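Penicillin-binding protein PbpB (Mycobacterium tuberculosis, PDB 6KGU) builds cross-linked peptidoglycan from lipid intermediates for the mycobacterial cell wall and binds penicillin and related beta-lactam antibiotics. Local coordinates at residues A499-A504 / R508-I513. Residues are numbered along the deposited sequence; the frame is centred on the assembly and turned at random.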
# COMPACT_ATOMS: atom_id res chain seq x y z
N ALA A 499 7.22 -0.14 3.14
CA ALA A 499 6.63 1.00 2.44
C ALA A 499 7.75 1.98 2.19
O ALA A 499 8.55 2.24 3.09
CB ALA A 499 5.51 1.66 3.25
N GLY A 500 7.85 2.48 0.96
CA GLY A 500 8.93 3.40 0.67
C GLY A 500 8.53 4.42 -0.38
O GLY A 500 7.44 4.36 -0.97
N ILE A 501 9.45 5.34 -0.63
CA ILE A 501 9.24 6.48 -1.51
C ILE A 501 10.43 6.56 -2.46
O ILE A 501 11.58 6.48 -2.01
CB ILE A 501 9.09 7.79 -0.71
CG1 ILE A 501 7.86 7.71 0.22
CG2 ILE A 501 9.03 9.00 -1.62
CD1 ILE A 501 7.82 8.80 1.32
N ALA A 502 10.15 6.66 -3.75
CA ALA A 502 11.18 6.92 -4.77
C ALA A 502 10.94 8.30 -5.41
O ALA A 502 9.96 8.48 -6.13
CB ALA A 502 11.17 5.83 -5.83
N THR A 503 11.77 9.30 -5.11
CA THR A 503 12.82 9.26 -4.10
C THR A 503 12.57 10.34 -3.05
O THR A 503 11.64 11.14 -3.17
CB THR A 503 14.19 9.53 -4.70
OG1 THR A 503 14.16 10.85 -5.27
CG2 THR A 503 14.52 8.53 -5.79
N ALA A 504 13.45 10.41 -2.05
CA ALA A 504 13.26 11.37 -0.96
C ALA A 504 13.40 12.80 -1.46
O ALA A 504 12.64 13.69 -1.04
CB ALA A 504 14.27 11.11 0.15
N ARG A 508 8.30 10.60 -6.57
CA ARG A 508 7.50 10.25 -7.74
C ARG A 508 6.60 9.05 -7.50
O ARG A 508 5.47 9.01 -8.01
CB ARG A 508 8.42 9.94 -8.94
CG ARG A 508 9.42 11.05 -9.30
CD ARG A 508 10.53 10.46 -10.19
NE ARG A 508 11.54 11.44 -10.58
CZ ARG A 508 11.69 11.91 -11.82
NH1 ARG A 508 10.91 11.47 -12.80
NH2 ARG A 508 12.64 12.79 -12.09
N TYR A 509 7.07 8.05 -6.77
CA TYR A 509 6.38 6.78 -6.60
C TYR A 509 6.37 6.40 -5.13
O TYR A 509 7.38 6.57 -4.43
CB TYR A 509 7.02 5.67 -7.40
CG TYR A 509 7.02 5.94 -8.88
CD1 TYR A 509 5.85 5.88 -9.62
CD2 TYR A 509 8.20 6.27 -9.54
CE1 TYR A 509 5.85 6.13 -10.99
CE2 TYR A 509 8.21 6.53 -10.91
CZ TYR A 509 7.04 6.45 -11.62
OH TYR A 509 7.06 6.70 -12.97
N VAL A 510 5.24 5.89 -4.67
CA VAL A 510 5.10 5.36 -3.32
C VAL A 510 4.75 3.89 -3.46
O VAL A 510 3.83 3.54 -4.21
CB VAL A 510 4.04 6.14 -2.53
CG1 VAL A 510 4.07 5.75 -1.06
CG2 VAL A 510 4.25 7.65 -2.70
N ILE A 511 5.50 3.03 -2.78
CA ILE A 511 5.38 1.59 -2.95
C ILE A 511 5.11 0.96 -1.59
O ILE A 511 5.89 1.14 -0.66
CB ILE A 511 6.65 1.00 -3.58
CG1 ILE A 511 6.88 1.61 -4.96
CG2 ILE A 511 6.50 -0.55 -3.65
CD1 ILE A 511 8.27 1.39 -5.51
N GLY A 512 4.02 0.19 -1.50
CA GLY A 512 3.71 -0.58 -0.29
C GLY A 512 3.61 -2.06 -0.60
O GLY A 512 3.02 -2.45 -1.62
N ILE A 513 4.18 -2.88 0.27
CA ILE A 513 4.29 -4.33 0.05
C ILE A 513 3.92 -5.04 1.35
O ILE A 513 4.26 -4.58 2.44
CB ILE A 513 5.73 -4.74 -0.36
CG1 ILE A 513 6.12 -4.13 -1.71
CG2 ILE A 513 5.91 -6.28 -0.42
CD1 ILE A 513 7.63 -4.04 -1.87
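The carbonyl oxygen of Ala502 takes two backbone N-H groups at once, and the peptide that follows it, into Thr503, is cis. Arg508 N lies 2.7 Å from Ala502 O and Tyr509 N 3.0 Å from it, each tilted off the carbonyl plane; with two residues facing one, this is a classic beta bulge at the turn end of the antiparallel hairpin 493-502/509-516. The bulge also keeps Ala502 N bonded to Tyr509 O at 2.9 Å, nearly straight at 171°; beyond it the ladder is regular, Gly500 and Ile511 exchanging N-H and C=O in the next hydrogen-bonded pair. CA-H groups of residues in the non-hydrogen-bonded pairs add weaker contacts to carbonyls, the shortest 3.2 Å from Ala499 CA to Ile511 O. Val510 sets CG1 anti to its backbone N (chi1 -170°), bringing that methyl to 3.6 Å from Gly500 O and loosely against Ile501 CG1. The face carrying Ala499 and Val510 packs on helix 390-401, whereas Tyr509 and Ile511 lie on the opposite face against helix 531-544. Gly500 adds no side chain to that second face, where Ala502 CB and Tyr509 CB pair at 4.4 Å. This is central sheet of the transpeptidase domain: Ala499 hydrogen-bonds through its backbone to Lys475 on the neighbouring strand, and its side chain lies about 10 Å from that of Ser269, the probable acyl-ester nucleophile. All five hydrogen bonds between the segments are main-chain, so this buried pairing depends on no polar side chain, and at the bulge one oxygen satisfies two successive N-H groups.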